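Local coordinates for protein probable hydrogenase maturation factor HypB (Methanocaldococcus jannaschii, PDB 2HF9) that binds GTP and metal ions as a homodimer and probably hydrolyses the nucleotide to support nickel insertion during maturation of [NiFe] hydrogenases, at residues C100-H105 against L122-V127; I169-I174 against V200-L205. All coordinates share one frame; numbering follows the deposited sequence.

Overall arrangement
In HypB, loops at the C-terminal ends of strands in one parallel sheet meet a single GTP analogue, an example of how distant loops come to share one ligand. Contact 1 comes first along the chain and closes before contact 2 opens. It packs the metal-binding loop just before helix 104-111 against the end of strand 121-125 and the residues after it, whereas contact 2 pairs strand 168-172 with the outermost strand 199-202. Strands 39-45 and 142-148 lie between them in the sheet. The centres of the contacts are 21 Å apart, on opposite sides of the chain's centre, yet the same GTP analogue spans both: contact 1 reaches its phosphates through magnesium, contact 2 its guanine.

Contact 1 of 2, residues C100-H105 against L122-V127; sequences CHLDAH and LFIENV. With ZN (zinc ion), chain D; MG (magnesium ion), chain C; GSP (5'-guanosine-diphosphate-monothiophosphate), chain E.
With chi1 at -70°, Leu-102 sets CG beside its own backbone N and anti to the carbonyl carbon, and an extended chi2 (172°) carries CD1 on to CG2 of Ile-124 at 3.6 Å. Val-127 instead places CG2 in the crowded position between its backbone N and carbonyl carbon, where it presses on Cys-100 O at 3.1 Å, a tight fit. Alongside runs the amide of Asn-126, which slides past the Leu-102 side chain in the opposite direction. Its OD1 accepts two backbone bonds: a nearly straight one from Leu-102 N (3.0 Å, 168° at the hydrogen), and one from Val-127 N (2.9 Å) in the carbonyl plane, on a lone pair. ND2 donates to Asp-42 OD1 and to a water, 3.0 Å away, that lies 2.9 Å from Leu-102 O, so the rotation of the amide is fixed by partners at both ends. An alanine in place of Asn-126 would probably leave Leu-102 N and Val-127 N without their shared acceptor, Asp-42 OD1 without this donor and the loop less firmly held. Glu-125 OE2 binds magnesium at 2.1 Å, together with Thr-52 and Asp-80. Cys-100, His-101 and Cys-132 can bind zinc, but here the cysteines form a disulfide; the zinc present is held by His-105 and His-109. The buried amide of Asn-126, next to Glu-125, thus holds the metal-binding loop, consistent with coupling between nucleotide state and metal binding.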
loop_
_atom_site.group_PDB
_atom_site.type_symbol
_atom_site.label_atom_id
_atom_site.label_comp_id
_atom_site.label_asym_id
_atom_site.label_seq_id
_atom_site.Cartn_x
_atom_site.Cartn_y
_atom_site.Cartn_z
ATOM N N CYS A 100 -1.037 -7.653 8.190
ATOM C CA CYS A 100 -0.447 -6.611 7.349
ATOM C C CYS A 100 1.081 -6.687 7.302
ATOM O O CYS A 100 1.751 -5.715 6.941
ATOM C CB CYS A 100 -0.906 -5.228 7.819
ATOM S SG CYS A 100 -0.587 -4.889 9.555
ATOM N N HIS A 101 1.619 -7.852 7.661
ATOM C CA HIS A 101 3.060 -8.102 7.681
ATOM C C HIS A 101 3.318 -9.599 7.840
ATOM O O HIS A 101 2.484 -10.322 8.387
ATOM C CB HIS A 101 3.717 -7.352 8.845
ATOM C CG HIS A 101 3.272 -7.822 10.197
ATOM N ND1 HIS A 101 2.190 -7.279 10.857
ATOM C CD2 HIS A 101 3.756 -8.794 11.007
ATOM C CE1 HIS A 101 2.033 -7.891 12.017
ATOM N NE2 HIS A 101 2.968 -8.816 12.132
ATOM N N LEU A 102 4.467 -10.058 7.354
ATOM C CA LEU A 102 4.992 -11.360 7.752
ATOM C C LEU A 102 5.679 -11.190 9.104
ATOM O O LEU A 102 6.028 -10.073 9.482
ATOM C CB LEU A 102 5.999 -11.885 6.721
ATOM C CG LEU A 102 5.502 -12.336 5.345
ATOM C CD1 LEU A 102 6.691 -12.611 4.446
ATOM C CD2 LEU A 102 4.626 -13.567 5.445
ATOM N N ASP A 103 5.873 -12.288 9.830
ATOM C CA ASP A 103 6.661 -12.256 11.066
ATOM C C ASP A 103 7.701 -13.382 11.087
ATOM O O ASP A 103 7.672 -14.268 10.236
ATOM C CB ASP A 103 5.756 -12.251 12.315
ATOM C CG ASP A 103 4.976 -13.553 12.509
ATOM O OD1 ASP A 103 5.301 -14.572 11.873
ATOM O OD2 ASP A 103 4.029 -13.552 13.327
ATOM N N ALA A 104 8.627 -13.337 12.043
ATOM C CA ALA A 104 9.691 -14.344 12.134
ATOM C C ALA A 104 9.156 -15.760 12.371
ATOM O O ALA A 104 9.741 -16.738 11.899
ATOM C CB ALA A 104 10.686 -13.968 13.214
ATOM N N HIS A 105 8.045 -15.857 13.099
ATOM C CA HIS A 105 7.421 -17.136 13.410
ATOM C C HIS A 105 6.993 -17.883 12.148
ATOM O O HIS A 105 7.387 -19.035 11.935
ATOM C CB HIS A 105 6.230 -16.933 14.358
ATOM C CG HIS A 105 5.513 -18.199 14.705
ATOM N ND1 HIS A 105 4.150 -18.346 14.561
ATOM C CD2 HIS A 105 5.973 -19.382 15.175
ATOM C CE1 HIS A 105 3.800 -19.564 14.936
ATOM N NE2 HIS A 105 4.888 -20.213 15.314
ATOM N N LEU A 122 18.064 -16.426 -0.159
ATOM C CA LEU A 122 16.636 -16.460 0.129
ATOM C C LEU A 122 16.015 -15.082 -0.075
ATOM O O LEU A 122 16.418 -14.112 0.570
ATOM C CB LEU A 122 16.380 -16.954 1.562
ATOM C CG LEU A 122 14.929 -16.968 2.062
ATOM C CD1 LEU A 122 14.043 -17.888 1.230
ATOM C CD2 LEU A 122 14.874 -17.360 3.535
ATOM N N PHE A 123 15.044 -15.007 -0.979
ATOM C CA PHE A 123 14.297 -13.773 -1.212
ATOM C C PHE A 123 12.905 -13.924 -0.618
ATOM O O PHE A 123 12.141 -14.805 -1.022
ATOM C CB PHE A 123 14.181 -13.449 -2.711
ATOM C CG PHE A 123 15.505 -13.255 -3.420
ATOM C CD1 PHE A 123 15.635 -13.623 -4.762
ATOM C CD2 PHE A 123 16.604 -12.700 -2.767
ATOM C CE1 PHE A 123 16.840 -13.448 -5.445
ATOM C CE2 PHE A 123 17.821 -12.523 -3.437
ATOM C CZ PHE A 123 17.937 -12.901 -4.783
ATOM N N ILE A 124 12.581 -13.071 0.346
ATOM C CA ILE A 124 11.258 -13.083 0.957
ATOM C C ILE A 124 10.458 -11.871 0.496
ATOM O O ILE A 124 10.860 -10.731 0.748
ATOM C CB ILE A 124 11.334 -13.073 2.504
ATOM C CG1 ILE A 124 12.272 -14.171 3.020
ATOM C CG2 ILE A 124 9.930 -13.195 3.111
ATOM C CD1 ILE A 124 12.400 -14.205 4.541
ATOM N N GLU A 125 9.338 -12.110 -0.184
ATOM C CA GLU A 125 8.444 -11.008 -0.520
ATOM C C GLU A 125 7.417 -10.816 0.581
ATOM O O GLU A 125 6.515 -11.637 0.760
ATOM C CB GLU A 125 7.755 -11.191 -1.873
ATOM C CG GLU A 125 6.936 -9.966 -2.263
ATOM C CD GLU A 125 6.466 -9.986 -3.695
ATOM O OE1 GLU A 125 7.067 -10.705 -4.513
ATOM O OE2 GLU A 125 5.482 -9.286 -4.014
ATOM N N ASN A 126 7.580 -9.723 1.317
ATOM C CA ASN A 126 6.680 -9.362 2.394
ATOM C C ASN A 126 5.346 -8.888 1.823
ATOM O O ASN A 126 5.215 -8.692 0.612
ATOM C CB ASN A 126 7.317 -8.251 3.233
ATOM C CG ASN A 126 7.004 -8.374 4.707
ATOM O OD1 ASN A 126 5.864 -8.636 5.102
ATOM N ND2 ASN A 126 8.017 -8.164 5.533
ATOM N N VAL A 127 4.355 -8.698 2.685
ATOM C CA VAL A 127 3.071 -8.174 2.219
ATOM C C VAL A 127 3.236 -6.692 1.841
ATOM O O VAL A 127 4.064 -5.989 2.426
ATOM C CB VAL A 127 1.931 -8.383 3.251
ATOM C CG1 VAL A 127 2.029 -9.759 3.919
ATOM C CG2 VAL A 127 1.949 -7.302 4.287
HETATM ZN ZN ZN D . 5.318 -21.992 15.637
HETATM MG MG MG C . 4.289 -9.136 -5.787
HETATM P PG GSP E . 2.208 -6.828 -5.009
HETATM O O3B GSP E . 2.951 -5.983 -6.160
HETATM S S1G GSP E . 2.038 -5.857 -3.595
HETATM O O2G GSP E . 0.827 -7.197 -5.579
HETATM O O3G GSP E . 3.014 -8.106 -4.724
HETATM P PB GSP E . 4.539 -6.010 -6.441
HETATM O O1B GSP E . 5.184 -4.977 -5.604
HETATM O O2B GSP E . 5.143 -7.345 -6.276
HETATM P PA GSP E . 4.723 -6.241 -9.337
HETATM O O1A GSP E . 6.061 -6.853 -9.519
HETATM O O2A GSP E . 3.634 -7.240 -9.480
HETATM O O3A GSP E . 4.612 -5.435 -7.947
HETATM O "O5'" GSP E . 4.583 -5.026 -10.372
HETATM C "C5'" GSP E . 3.420 -4.222 -10.402
HETATM C "C4'" GSP E . 3.217 -3.660 -11.805
HETATM O "O4'" GSP E . 4.195 -2.677 -12.097
HETATM C "C3'" GSP E . 3.327 -4.711 -12.897
HETATM O "O3'" GSP E . 2.336 -4.389 -13.846
HETATM C "C2'" GSP E . 4.706 -4.495 -13.483
HETATM O "O2'" GSP E . 4.761 -4.821 -14.847
HETATM C "C1'" GSP E . 4.899 -3.005 -13.285
HETATM N N9 GSP E . 6.280 -2.537 -13.088
HETATM C C8 GSP E . 7.182 -2.920 -12.126
HETATM N N7 GSP E . 8.305 -2.185 -12.291
HETATM C C5 GSP E . 8.125 -1.333 -13.327
HETATM C C6 GSP E . 8.940 -0.366 -13.913
HETATM O O6 GSP E . 10.073 -0.163 -13.481
HETATM N N1 GSP E . 8.458 0.368 -14.982
HETATM C C2 GSP E . 7.181 0.139 -15.468
HETATM N N2 GSP E . 6.724 0.843 -16.499
HETATM N N3 GSP E . 6.374 -0.818 -14.881
HETATM C C4 GSP E . 6.846 -1.538 -13.826
HETATM O O HOH W 1 7.502 -7.749 8.493
HETATM O O HOH W 2 3.168 -9.045 -7.492
#

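Contact 2 of 2, residues I169-I174 against V200-L205; sequences IVINKI and VVLLSL. With GSP (5'-guanosine-diphosphate-monothiophosphate), chain E.
This is a parallel strand pairing at one margin of the central sheet, continued by the loops that hold the guanine base. Ile-169, Val-170 and Ile-171 bridge to Val-200, Val-201 and Leu-202, with Val-201 N donating to Ile-169 O (2.9 Å) and Ile-171 N to Val-201 O. Leu-203 N then bonds to Ile-171 O at 2.8 Å, and Ile-174 N to Leu-203 O. On one face Ile-171 and Leu-202 lie side by side, CB to CD2 3.8 Å, while Ile-171 CD1 meets Val-200 CG1. Helix 184-194, the connection of a beta-alpha-beta crossover, covers this face. On the other, the side chains of Val-170 and Leu-203 cross, with Val-170 CG1 3.6 Å from Leu-203 CD2, and helix 211-224 packs on Leu-203. Asn-172, Lys-173, Ile-174 and Asp-175 form the NKxD motif by which G proteins recognise guanine, and Asp-175 hydrogen-bonds to the nucleotide. Lys-173 lays its extended chain against the base, CG 3.5 Å from C5 of the nucleotide, and sends NZ on to Thr-150 O of the second subunit. From the other strand's loop, Leu-205 N donates to guanine O6 at 2.7 Å, and Ser-204, its OG bonded to Asp-175, touches Ile-174 CG1 through CB at 3.7 Å.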
loop_
_atom_site.group_PDB
_atom_site.type_symbol
_atom_site.label_atom_id
_atom_site.label_comp_id
_atom_site.label_asym_id
_atom_site.label_seq_id
_atom_site.Cartn_x
_atom_site.Cartn_y
_atom_site.Cartn_z
ATOM N N ILE A 169 17.023 1.191 -0.336
ATOM C CA ILE A 169 15.788 1.828 -0.767
ATOM C C ILE A 169 15.797 1.913 -2.294
ATOM O O ILE A 169 16.687 2.525 -2.901
ATOM C CB ILE A 169 15.594 3.211 -0.109
ATOM C CG1 ILE A 169 15.446 3.046 1.411
ATOM C CG2 ILE A 169 14.367 3.913 -0.686
ATOM C CD1 ILE A 169 15.685 4.305 2.234
ATOM N N VAL A 170 14.816 1.255 -2.901
ATOM C CA VAL A 170 14.665 1.225 -4.352
ATOM C C VAL A 170 13.510 2.135 -4.762
ATOM O O VAL A 170 12.368 1.945 -4.334
ATOM C CB VAL A 170 14.419 -0.219 -4.865
ATOM C CG1 VAL A 170 14.199 -0.235 -6.372
ATOM C CG2 VAL A 170 15.591 -1.120 -4.491
ATOM N N ILE A 171 13.835 3.148 -5.559
ATOM C CA ILE A 171 12.838 4.021 -6.156
ATOM C C ILE A 171 12.635 3.504 -7.574
ATOM O O ILE A 171 13.432 3.784 -8.485
ATOM C CB ILE A 171 13.279 5.507 -6.121
ATOM C CG1 ILE A 171 13.519 5.951 -4.669
ATOM C CG2 ILE A 171 12.232 6.403 -6.783
ATOM C CD1 ILE A 171 14.484 7.119 -4.510
ATOM N N ASN A 172 11.582 2.706 -7.732
ATOM C CA ASN A 172 11.311 1.979 -8.963
ATOM C C ASN A 172 10.382 2.771 -9.892
ATOM O O ASN A 172 9.827 3.805 -9.495
ATOM C CB ASN A 172 10.719 0.592 -8.628
ATOM C CG ASN A 172 10.642 -0.334 -9.834
ATOM O OD1 ASN A 172 9.674 -1.094 -9.982
ATOM N ND2 ASN A 172 11.648 -0.279 -10.698
ATOM N N LYS A 173 10.232 2.280 -11.123
ATOM C CA LYS A 173 9.377 2.885 -12.158
ATOM C C LYS A 173 9.819 4.301 -12.531
ATOM O O LYS A 173 8.981 5.167 -12.783
ATOM C CB LYS A 173 7.891 2.873 -11.750
ATOM C CG LYS A 173 7.323 1.491 -11.436
ATOM C CD LYS A 173 5.829 1.557 -11.136
ATOM C CE LYS A 173 5.364 0.297 -10.430
ATOM N NZ LYS A 173 4.128 0.565 -9.620
ATOM N N ILE A 174 11.130 4.532 -12.585
ATOM C CA ILE A 174 11.636 5.866 -12.937
ATOM C C ILE A 174 11.247 6.267 -14.362
ATOM O O ILE A 174 11.208 7.455 -14.690
ATOM C CB ILE A 174 13.171 6.033 -12.696
ATOM C CG1 ILE A 174 13.992 5.075 -13.577
ATOM C CG2 ILE A 174 13.491 5.912 -11.196
ATOM C CD1 ILE A 174 15.504 5.351 -13.569
ATOM N N VAL A 200 20.666 3.818 -1.793
ATOM C CA VAL A 200 19.493 4.320 -2.505
ATOM C C VAL A 200 19.708 4.158 -4.008
ATOM O O VAL A 200 20.672 4.677 -4.564
ATOM C CB VAL A 200 19.175 5.801 -2.140
ATOM C CG1 VAL A 200 17.936 6.281 -2.883
ATOM C CG2 VAL A 200 18.976 5.962 -0.633
ATOM N N VAL A 201 18.808 3.423 -4.655
ATOM C CA VAL A 201 18.938 3.109 -6.076
ATOM C C VAL A 201 17.711 3.588 -6.855
ATOM O O VAL A 201 16.573 3.306 -6.478
ATOM C CB VAL A 201 19.175 1.583 -6.295
ATOM C CG1 VAL A 201 19.149 1.212 -7.781
ATOM C CG2 VAL A 201 20.491 1.142 -5.660
ATOM N N LEU A 202 17.961 4.332 -7.930
ATOM C CA LEU A 202 16.918 4.704 -8.877
ATOM C C LEU A 202 16.822 3.604 -9.929
ATOM O O LEU A 202 17.820 3.241 -10.562
ATOM C CB LEU A 202 17.212 6.068 -9.519
ATOM C CG LEU A 202 17.176 7.277 -8.571
ATOM C CD1 LEU A 202 17.780 8.512 -9.242
ATOM C CD2 LEU A 202 15.752 7.567 -8.095
ATOM N N LEU A 203 15.622 3.062 -10.094
ATOM C CA LEU A 203 15.441 1.858 -10.898
ATOM C C LEU A 203 14.270 1.945 -11.863
ATOM O O LEU A 203 13.225 2.518 -11.549
ATOM C CB LEU A 203 15.260 0.634 -9.979
ATOM C CG LEU A 203 15.066 -0.751 -10.622
ATOM C CD1 LEU A 203 16.310 -1.203 -11.370
ATOM C CD2 LEU A 203 14.653 -1.792 -9.592
ATOM N N SER A 204 14.457 1.363 -13.044
ATOM C CA SER A 204 13.343 0.994 -13.895
ATOM C C SER A 204 13.501 -0.471 -14.265
ATOM O O SER A 204 14.499 -0.852 -14.879
ATOM C CB SER A 204 13.296 1.838 -15.167
ATOM O OG SER A 204 12.307 1.327 -16.048
ATOM N N LEU A 205 12.524 -1.288 -13.882
ATOM C CA LEU A 205 12.514 -2.695 -14.270
ATOM C C LEU A 205 12.002 -2.898 -15.696
ATOM O O LEU A 205 11.975 -4.024 -16.195
ATOM C CB LEU A 205 11.711 -3.526 -13.265
ATOM C CG LEU A 205 12.413 -3.699 -11.910
ATOM C CD1 LEU A 205 11.444 -4.183 -10.847
ATOM C CD2 LEU A 205 13.634 -4.637 -12.023
HETATM P PG GSP E . 2.208 -6.828 -5.009
HETATM O O3B GSP E . 2.951 -5.983 -6.160
HETATM S S1G GSP E . 2.038 -5.857 -3.595
HETATM O O2G GSP E . 0.827 -7.197 -5.579
HETATM O O3G GSP E . 3.014 -8.106 -4.724
HETATM P PB GSP E . 4.539 -6.010 -6.441
HETATM O O1B GSP E . 5.184 -4.977 -5.604
HETATM O O2B GSP E . 5.143 -7.345 -6.276
HETATM P PA GSP E . 4.723 -6.241 -9.337
HETATM O O1A GSP E . 6.061 -6.853 -9.519
HETATM O O2A GSP E . 3.634 -7.240 -9.480
HETATM O O3A GSP E . 4.612 -5.435 -7.947
HETATM O "O5'" GSP E . 4.583 -5.026 -10.372
HETATM C "C5'" GSP E . 3.420 -4.222 -10.402
HETATM C "C4'" GSP E . 3.217 -3.660 -11.805
HETATM O "O4'" GSP E . 4.195 -2.677 -12.097
HETATM C "C3'" GSP E . 3.327 -4.711 -12.897
HETATM O "O3'" GSP E . 2.336 -4.389 -13.846
HETATM C "C2'" GSP E . 4.706 -4.495 -13.483
HETATM O "O2'" GSP E . 4.761 -4.821 -14.847
HETATM C "C1'" GSP E . 4.899 -3.005 -13.285
HETATM N N9 GSP E . 6.280 -2.537 -13.088
HETATM C C8 GSP E . 7.182 -2.920 -12.126
HETATM N N7 GSP E . 8.305 -2.185 -12.291
HETATM C C5 GSP E . 8.125 -1.333 -13.327
HETATM C C6 GSP E . 8.940 -0.366 -13.913
HETATM O O6 GSP E . 10.073 -0.163 -13.481
HETATM N N1 GSP E . 8.458 0.368 -14.982
HETATM C C2 GSP E . 7.181 0.139 -15.468
HETATM N N2 GSP E . 6.724 0.843 -16.499
HETATM N N3 GSP E . 6.374 -0.818 -14.881
HETATM C C4 GSP E . 6.846 -1.538 -13.826
#